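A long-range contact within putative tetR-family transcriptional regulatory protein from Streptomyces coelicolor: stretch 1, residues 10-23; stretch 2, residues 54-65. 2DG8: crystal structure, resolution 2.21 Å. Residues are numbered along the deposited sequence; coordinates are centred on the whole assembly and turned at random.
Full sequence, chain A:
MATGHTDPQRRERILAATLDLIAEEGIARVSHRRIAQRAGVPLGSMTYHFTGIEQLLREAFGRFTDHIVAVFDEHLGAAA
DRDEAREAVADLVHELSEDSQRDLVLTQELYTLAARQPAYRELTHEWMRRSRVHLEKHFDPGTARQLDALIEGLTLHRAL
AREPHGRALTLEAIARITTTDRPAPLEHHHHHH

Stretch 1 (10-23) RRERILAATLDLIA
Stretch 2 (54-65) EQLLREAFGRFT

Both stretches are helical throughout, with regular i to i+4 backbone hydrogen bonds. The helices cross nearly at right angles, at -83°, and their axes approach to 9.0 Å. The crossing centres on Leu15 and Ala60, whose CA atoms lie 5.1 Å apart. Both Leu15 and Leu19 pack against Ala60.

Leu15 (chi1 m, chi2 t) points toward the second helix and fills a hollow among Leu56, Glu59, Ala60 and Arg63. Its CD2 lies 3.6 Å from Ala60 N. Leu19, off-rotamer at -111° and 19°, fills the next hollow, among Ala60, Phe61, Arg63 and Phe64; its CD1 is 3.9 Å from Ala60 CB. In return, Arg63 (t, t, m) enters a hollow among Glu12, Leu15, Ala16 and Leu19. Ala16 CB lies over one face of its guanidinium, 3.7 Å from Arg63 NH1.

Thr18 (m) turns OG1 back to Ile14 O, donating a 2.7 Å hydrogen bond. Thr18 CG2 meets Leu56 CD1 at 3.4 Å. Further along, Ile22 (m, t) places CD1 3.9 Å from Leu57 CD2 and 3.7 Å from Phe61 CZ.

A two-pronged salt bridge joins extended Arg11 (t, t, t) to Glu59 (m, t): NH1 of Arg11 donates to OE1 of Glu59 at 2.9 Å, and NH2 to OE2 at 2.7 Å.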

ATOM      1  N   ARG A  10      24.827  -7.841 -18.297  1.00 55.01           N
ATOM      2  CA  ARG A  10      24.917  -8.678 -17.106  1.00 50.18           C
ATOM      3  C   ARG A  10      24.432  -7.921 -15.873  1.00 46.88           C
ATOM      4  O   ARG A  10      23.810  -8.498 -14.981  1.00 44.63           O
ATOM      5  CB  ARG A  10      26.355  -9.158 -16.894  1.00 50.24           C
ATOM      6  CG  ARG A  10      26.532 -10.012 -15.648  1.00 50.22           C
ATOM      7  CD  ARG A  10      27.941 -10.593 -15.544  1.00 51.97           C
ATOM      8  NE  ARG A  10      28.146 -11.775 -16.379  1.00 47.83           N
ATOM      9  CZ  ARG A  10      29.294 -12.442 -16.441  1.00 49.14           C
ATOM     10  NH1 ARG A  10      29.403 -13.509 -17.219  1.00 50.74           N
ATOM     11  NH2 ARG A  10      30.338 -12.041 -15.726  1.00 45.10           N
ATOM     12  N   ARG A  11      24.715  -6.625 -15.829  1.00 44.62           N
ATOM     13  CA  ARG A  11      24.297  -5.805 -14.707  1.00 43.27           C
ATOM     14  C   ARG A  11      22.772  -5.726 -14.701  1.00 44.26           C
ATOM     15  O   ARG A  11      22.144  -5.893 -13.657  1.00 43.48           O
ATOM     16  CB  ARG A  11      24.916  -4.409 -14.819  1.00 41.05           C
ATOM     17  CG  ARG A  11      24.987  -3.654 -13.497  1.00 40.39           C
ATOM     18  CD  ARG A  11      25.950  -2.478 -13.587  1.00 42.65           C
ATOM     19  NE  ARG A  11      26.155  -1.818 -12.298  1.00 42.92           N
ATOM     20  CZ  ARG A  11      25.258  -1.029 -11.712  1.00 44.07           C
ATOM     21  NH1 ARG A  11      25.524  -0.478 -10.534  1.00 39.03           N
ATOM     22  NH2 ARG A  11      24.102  -0.779 -12.316  1.00 40.02           N
ATOM     23  N   GLU A  12      22.185  -5.485 -15.873  1.00 44.85           N
ATOM     24  CA  GLU A  12      20.732  -5.397 -16.014  1.00 44.92           C
ATOM     25  C   GLU A  12      20.086  -6.711 -15.581  1.00 44.25           C
ATOM     26  O   GLU A  12      19.025  -6.723 -14.952  1.00 40.97           O
ATOM     27  CB  GLU A  12      20.340  -5.121 -17.474  1.00 47.63           C
ATOM     28  CG  GLU A  12      20.922  -3.841 -18.086  1.00 52.96           C
ATOM     29  CD  GLU A  12      20.388  -3.569 -19.494  1.00 56.98           C
ATOM     30  OE1 GLU A  12      20.766  -2.537 -20.089  1.00 59.33           O
ATOM     31  OE2 GLU A  12      19.590  -4.384 -20.008  1.00 59.00           O
ATOM     32  N   ARG A  13      20.728  -7.820 -15.931  1.00 42.93           N
ATOM     33  CA  ARG A  13      20.195  -9.130 -15.586  1.00 42.59           C
ATOM     34  C   ARG A  13      20.210  -9.324 -14.082  1.00 39.74           C
ATOM     35  O   ARG A  13      19.332  -9.980 -13.519  1.00 39.98           O
ATOM     36  CB  ARG A  13      21.010 -10.236 -16.256  1.00 44.01           C
ATOM     37  CG  ARG A  13      20.160 -11.365 -16.811  1.00 49.80           C
ATOM     38  CD  ARG A  13      21.027 -12.404 -17.499  1.00 54.55           C
ATOM     39  NE  ARG A  13      21.898 -11.792 -18.497  1.00 57.28           N
ATOM     40  CZ  ARG A  13      23.213 -11.979 -18.550  1.00 58.79           C
ATOM     41  NH1 ARG A  13      23.934 -11.385 -19.491  1.00 59.22           N
ATOM     42  NH2 ARG A  13      23.805 -12.759 -17.654  1.00 60.74           N
ATOM     43  N   ILE A  14      21.209  -8.752 -13.427  1.00 36.33           N
ATOM     44  CA  ILE A  14      21.301  -8.881 -11.987  1.00 35.26           C
ATOM     45  C   ILE A  14      20.126  -8.152 -11.349  1.00 34.02           C
ATOM     46  O   ILE A  14      19.495  -8.674 -10.427  1.00 32.45           O
ATOM     47  CB  ILE A  14      22.639  -8.318 -11.460  1.00 35.32           C
ATOM     48  CG1 ILE A  14      23.779  -9.255 -11.883  1.00 37.99           C
ATOM     49  CG2 ILE A  14      22.589  -8.179  -9.938  1.00 34.88           C
ATOM     50  CD1 ILE A  14      25.180  -8.723 -11.617  1.00 38.01           C
ATOM     51  N   LEU A  15      19.821  -6.960 -11.859  1.00 31.18           N
ATOM     52  CA  LEU A  15      18.715  -6.167 -11.334  1.00 32.83           C
ATOM     53  C   LEU A  15      17.384  -6.892 -11.494  1.00 33.52           C
ATOM     54  O   LEU A  15      16.574  -6.935 -10.565  1.00 32.15           O
ATOM     55  CB  LEU A  15      18.658  -4.811 -12.034  1.00 32.50           C
ATOM     56  CG  LEU A  15      19.801  -3.854 -11.673  1.00 32.63           C
ATOM     57  CD1 LEU A  15      19.684  -2.592 -12.496  1.00 30.92           C
ATOM     58  CD2 LEU A  15      19.757  -3.528 -10.182  1.00 32.60           C
ATOM     59  N   ALA A  16      17.175  -7.477 -12.667  1.00 34.78           N
ATOM     60  CA  ALA A  16      15.947  -8.211 -12.947  1.00 35.55           C
ATOM     61  C   ALA A  16      15.787  -9.409 -12.009  1.00 35.51           C
ATOM     62  O   ALA A  16      14.705  -9.645 -11.477  1.00 36.40           O
ATOM     63  CB  ALA A  16      15.939  -8.679 -14.400  1.00 36.49           C
ATOM     64  N   ALA A  17      16.868 -10.159 -11.813  1.00 35.71           N
ATOM     65  CA  ALA A  17      16.848 -11.336 -10.948  1.00 34.37           C
ATOM     66  C   ALA A  17      16.539 -10.928  -9.510  1.00 34.75           C
ATOM     67  O   ALA A  17      15.892 -11.670  -8.759  1.00 35.41           O
ATOM     68  CB  ALA A  17      18.194 -12.050 -11.018  1.00 37.07           C
ATOM     69  N   THR A  18      17.011  -9.744  -9.130  1.00 31.33           N
ATOM     70  CA  THR A  18      16.770  -9.221  -7.792  1.00 30.20           C
ATOM     71  C   THR A  18      15.266  -8.961  -7.618  1.00 27.88           C
ATOM     72  O   THR A  18      14.682  -9.268  -6.579  1.00 23.77           O
ATOM     73  CB  THR A  18      17.540  -7.902  -7.567  1.00 33.43           C
ATOM     74  OG1 THR A  18      18.930  -8.103  -7.851  1.00 35.81           O
ATOM     75  CG2 THR A  18      17.393  -7.437  -6.115  1.00 35.59           C
ATOM     76  N   LEU A  19      14.657  -8.399  -8.654  1.00 28.40           N
ATOM     77  CA  LEU A  19      13.225  -8.097  -8.665  1.00 32.07           C
ATOM     78  C   LEU A  19      12.432  -9.405  -8.626  1.00 31.96           C
ATOM     79  O   LEU A  19      11.485  -9.530  -7.858  1.00 31.72           O
ATOM     80  CB  LEU A  19      12.881  -7.288  -9.925  1.00 33.32           C
ATOM     81  CG  LEU A  19      12.461  -5.815  -9.793  1.00 34.24           C
ATOM     82  CD1 LEU A  19      12.870  -5.205  -8.460  1.00 28.66           C
ATOM     83  CD2 LEU A  19      13.059  -5.054 -10.960  1.00 36.41           C
ATOM     84  N   ASP A  20      12.825 -10.372  -9.455  1.00 32.49           N
ATOM     85  CA  ASP A  20      12.172 -11.679  -9.480  1.00 33.83           C
ATOM     86  C   ASP A  20      12.212 -12.264  -8.064  1.00 35.01           C
ATOM     87  O   ASP A  20      11.193 -12.703  -7.533  1.00 36.45           O
ATOM     88  CB  ASP A  20      12.913 -12.645 -10.420  1.00 34.75           C
ATOM     89  CG  ASP A  20      12.723 -12.316 -11.892  1.00 41.47           C
ATOM     90  OD1 ASP A  20      13.463 -12.895 -12.720  1.00 43.07           O
ATOM     91  OD2 ASP A  20      11.839 -11.496 -12.230  1.00 42.67           O
ATOM     92  N   LEU A  21      13.406 -12.276  -7.472  1.00 34.32           N
ATOM     93  CA  LEU A  21      13.609 -12.807  -6.129  1.00 34.06           C
ATOM     94  C   LEU A  21      12.695 -12.143  -5.099  1.00 33.80           C
ATOM     95  O   LEU A  21      12.001 -12.827  -4.351  1.00 33.56           O
ATOM     96  CB  LEU A  21      15.082 -12.639  -5.723  1.00 34.24           C
ATOM     97  CG  LEU A  21      15.584 -13.182  -4.376  1.00 36.25           C
ATOM     98  CD1 LEU A  21      15.041 -12.337  -3.230  1.00 39.94           C
ATOM     99  CD2 LEU A  21      15.158 -14.642  -4.221  1.00 37.48           C
ATOM    100  N   ILE A  22      12.687 -10.814  -5.056  1.00 34.50           N
ATOM    101  CA  ILE A  22      11.844 -10.107  -4.094  1.00 35.56           C
ATOM    102  C   ILE A  22      10.367 -10.444  -4.314  1.00 37.77           C
ATOM    103  O   ILE A  22       9.639 -10.746  -3.362  1.00 35.71           O
ATOM    104  CB  ILE A  22      12.051  -8.567  -4.189  1.00 36.26           C
ATOM    105  CG1 ILE A  22      13.473  -8.207  -3.742  1.00 35.01           C
ATOM    106  CG2 ILE A  22      11.034  -7.830  -3.310  1.00 31.51           C
ATOM    107  CD1 ILE A  22      13.809  -6.736  -3.903  1.00 37.25           C
ATOM    108  N   ALA A  23       9.928 -10.411  -5.571  1.00 38.38           N
ATOM    109  CA  ALA A  23       8.532 -10.713  -5.895  1.00 38.88           C
ATOM    110  C   ALA A  23       8.126 -12.119  -5.445  1.00 39.65           C
ATOM    111  O   ALA A  23       7.068 -12.309  -4.859  1.00 38.94           O
ATOM    112  CB  ALA A  23       8.304 -10.566  -7.390  1.00 34.43           C
ATOM    113  N   GLU A  54      22.337  -2.123  -0.606  1.00 42.49           N
ATOM    114  CA  GLU A  54      21.529  -0.915  -0.673  1.00 41.92           C
ATOM    115  C   GLU A  54      21.494  -0.348  -2.084  1.00 39.54           C
ATOM    116  O   GLU A  54      20.424  -0.050  -2.601  1.00 38.76           O
ATOM    117  CB  GLU A  54      22.046   0.160   0.287  1.00 45.27           C
ATOM    118  CG  GLU A  54      21.088   1.345   0.377  1.00 49.75           C
ATOM    119  CD  GLU A  54      21.597   2.475   1.251  1.00 54.40           C
ATOM    120  OE1 GLU A  54      20.756   3.144   1.899  1.00 56.36           O
ATOM    121  OE2 GLU A  54      22.827   2.704   1.283  1.00 56.80           O
ATOM    122  N   GLN A  55      22.658  -0.187  -2.709  1.00 36.30           N
ATOM    123  CA  GLN A  55      22.678   0.335  -4.068  1.00 34.53           C
ATOM    124  C   GLN A  55      21.914  -0.623  -4.986  1.00 34.47           C
ATOM    125  O   GLN A  55      21.167  -0.197  -5.864  1.00 34.68           O
ATOM    126  CB  GLN A  55      24.108   0.477  -4.580  1.00 35.34           C
ATOM    127  CG  GLN A  55      24.159   0.913  -6.032  1.00 35.58           C
ATOM    128  CD  GLN A  55      25.564   0.925  -6.580  1.00 38.99           C
ATOM    129  OE1 GLN A  55      26.193  -0.124  -6.746  1.00 39.78           O
ATOM    130  NE2 GLN A  55      26.076   2.117  -6.856  1.00 37.91           N
ATOM    131  N   LEU A  56      22.125  -1.918  -4.778  1.00 33.26           N
ATOM    132  CA  LEU A  56      21.461  -2.958  -5.565  1.00 34.69           C
ATOM    133  C   LEU A  56      19.944  -2.778  -5.422  1.00 34.18           C
ATOM    134  O   LEU A  56      19.222  -2.694  -6.417  1.00 34.04           O
ATOM    135  CB  LEU A  56      21.905  -4.340  -5.046  1.00 32.51           C
ATOM    136  CG  LEU A  56      21.649  -5.667  -5.776  1.00 37.89           C
ATOM    137  CD1 LEU A  56      20.437  -6.331  -5.192  1.00 39.72           C
ATOM    138  CD2 LEU A  56      21.512  -5.457  -7.294  1.00 34.37           C
ATOM    139  N   LEU A  57      19.468  -2.696  -4.183  1.00 33.89           N
ATOM    140  CA  LEU A  57      18.038  -2.521  -3.942  1.00 36.95           C
ATOM    141  C   LEU A  57      17.509  -1.208  -4.505  1.00 36.65           C
ATOM    142  O   LEU A  57      16.407  -1.153  -5.062  1.00 38.93           O
ATOM    143  CB  LEU A  57      17.725  -2.599  -2.448  1.00 36.11           C
ATOM    144  CG  LEU A  57      17.839  -3.985  -1.805  1.00 36.51           C
ATOM    145  CD1 LEU A  57      17.406  -3.909  -0.358  1.00 34.90           C
ATOM    146  CD2 LEU A  57      16.973  -4.982  -2.562  1.00 37.21           C
ATOM    147  N   ARG A  58      18.293  -0.147  -4.369  1.00 37.44           N
ATOM    148  CA  ARG A  58      17.870   1.149  -4.880  1.00 39.54           C
ATOM    149  C   ARG A  58      17.758   1.100  -6.396  1.00 38.82           C
ATOM    150  O   ARG A  58      16.789   1.611  -6.966  1.00 38.93           O
ATOM    151  CB  ARG A  58      18.850   2.246  -4.452  1.00 40.75           C
ATOM    152  CG  ARG A  58      18.888   2.470  -2.933  1.00 43.93           C
ATOM    153  CD  ARG A  58      19.939   3.498  -2.531  1.00 48.52           C
ATOM    154  NE  ARG A  58      19.532   4.867  -2.822  1.00 54.13           N
ATOM    155  CZ  ARG A  58      18.617   5.540  -2.126  1.00 58.57           C
ATOM    156  NH1 ARG A  58      18.009   4.972  -1.090  1.00 60.75           N
ATOM    157  NH2 ARG A  58      18.308   6.787  -2.465  1.00 60.33           N
ATOM    158  N   GLU A  59      18.733   0.474  -7.051  1.00 36.02           N
ATOM    159  CA  GLU A  59      18.701   0.384  -8.506  1.00 37.01           C
ATOM    160  C   GLU A  59      17.625  -0.581  -8.992  1.00 35.75           C
ATOM    161  O   GLU A  59      17.044  -0.367 -10.052  1.00 37.12           O
ATOM    162  CB  GLU A  59      20.068  -0.032  -9.064  1.00 37.00           C
ATOM    163  CG  GLU A  59      21.185   0.953  -8.750  1.00 41.26           C
ATOM    164  CD  GLU A  59      22.363   0.850  -9.715  1.00 43.68           C
ATOM    165  OE1 GLU A  59      23.502   1.153  -9.300  1.00 45.45           O
ATOM    166  OE2 GLU A  59      22.148   0.483 -10.889  1.00 44.91           O
ATOM    167  N   ALA A  60      17.359  -1.636  -8.220  1.00 34.44           N
ATOM    168  CA  ALA A  60      16.334  -2.611  -8.591  1.00 33.98           C
ATOM    169  C   ALA A  60      14.930  -2.012  -8.509  1.00 33.96           C
ATOM    170  O   ALA A  60      14.144  -2.126  -9.445  1.00 33.57           O
ATOM    171  CB  ALA A  60      16.418  -3.841  -7.696  1.00 32.27           C
ATOM    172  N   PHE A  61      14.618  -1.385  -7.381  1.00 34.04           N
ATOM    173  CA  PHE A  61      13.304  -0.782  -7.192  1.00 33.80           C
ATOM    174  C   PHE A  61      13.140   0.458  -8.059  1.00 34.11           C
ATOM    175  O   PHE A  61      12.017   0.874  -8.371  1.00 33.32           O
ATOM    176  CB  PHE A  61      13.082  -0.440  -5.718  1.00 31.02           C
ATOM    177  CG  PHE A  61      12.628  -1.619  -4.884  1.00 32.92           C
ATOM    178  CD1 PHE A  61      13.342  -2.011  -3.760  1.00 29.90           C
ATOM    179  CD2 PHE A  61      11.463  -2.311  -5.208  1.00 32.79           C
ATOM    180  CE1 PHE A  61      12.905  -3.075  -2.965  1.00 33.02           C
ATOM    181  CE2 PHE A  61      11.015  -3.377  -4.424  1.00 34.64           C
ATOM    182  CZ  PHE A  61      11.737  -3.761  -3.295  1.00 30.02           C
ATOM    183  N   GLY A  62      14.267   1.047  -8.441  1.00 32.95           N
ATOM    184  CA  GLY A  62      14.227   2.213  -9.299  1.00 34.01           C
ATOM    185  C   GLY A  62      13.821   1.733 -10.680  1.00 35.53           C
ATOM    186  O   GLY A  62      13.086   2.415 -11.388  1.00 37.08           O
ATOM    187  N   ARG A  63      14.305   0.553 -11.064  1.00 34.28           N
ATOM    188  CA  ARG A  63      13.955  -0.022 -12.360  1.00 35.74           C
ATOM    189  C   ARG A  63      12.462  -0.370 -12.390  1.00 34.33           C
ATOM    190  O   ARG A  63      11.780  -0.120 -13.390  1.00 31.98           O
ATOM    191  CB  ARG A  63      14.757  -1.297 -12.634  1.00 36.08           C
ATOM    192  CG  ARG A  63      14.257  -2.028 -13.862  1.00 43.16           C
ATOM    193  CD  ARG A  63      14.479  -3.530 -13.793  1.00 47.49           C
ATOM    194  NE  ARG A  63      15.782  -3.930 -14.308  1.00 51.37           N
ATOM    195  CZ  ARG A  63      15.953  -4.836 -15.268  1.00 52.68           C
ATOM    196  NH1 ARG A  63      14.899  -5.436 -15.817  1.00 52.31           N
ATOM    197  NH2 ARG A  63      17.173  -5.137 -15.685  1.00 49.00           N
ATOM    198  N   PHE A  64      11.970  -0.980 -11.310  1.00 33.23           N
ATOM    199  CA  PHE A  64      10.551  -1.336 -11.218  1.00 33.77           C
ATOM    200  C   PHE A  64       9.730  -0.046 -11.272  1.00 32.22           C
ATOM    201  O   PHE A  64       8.677   0.022 -11.899  1.00 34.02           O
ATOM    202  CB  PHE A  64      10.251  -2.078  -9.908  1.00 32.71           C
ATOM    203  CG  PHE A  64       8.787  -2.236  -9.639  1.00 33.07           C
ATOM    204  CD1 PHE A  64       8.133  -1.396  -8.742  1.00 32.63           C
ATOM    205  CD2 PHE A  64       8.040  -3.186 -10.337  1.00 35.29           C
ATOM    206  CE1 PHE A  64       6.754  -1.498  -8.547  1.00 32.30           C
ATOM    207  CE2 PHE A  64       6.659  -3.292 -10.151  1.00 34.11           C
ATOM    208  CZ  PHE A  64       6.019  -2.446  -9.254  1.00 30.65           C
ATOM    209  N   THR A  65      10.244   0.979 -10.616  1.00 31.40           N
ATOM    210  CA  THR A  65       9.607   2.287 -10.578  1.00 34.18           C
ATOM    211  C   THR A  65       9.480   2.887 -11.983  1.00 33.90           C
ATOM    212  O   THR A  65       8.422   3.402 -12.353  1.00 33.10           O
ATOM    213  CB  THR A  65      10.405   3.214  -9.622  1.00 33.89           C
ATOM    214  OG1 THR A  65       9.672   3.332  -8.395  1.00 38.72           O
ATOM    215  CG2 THR A  65      10.673   4.584 -10.233  1.00 36.43           C
TER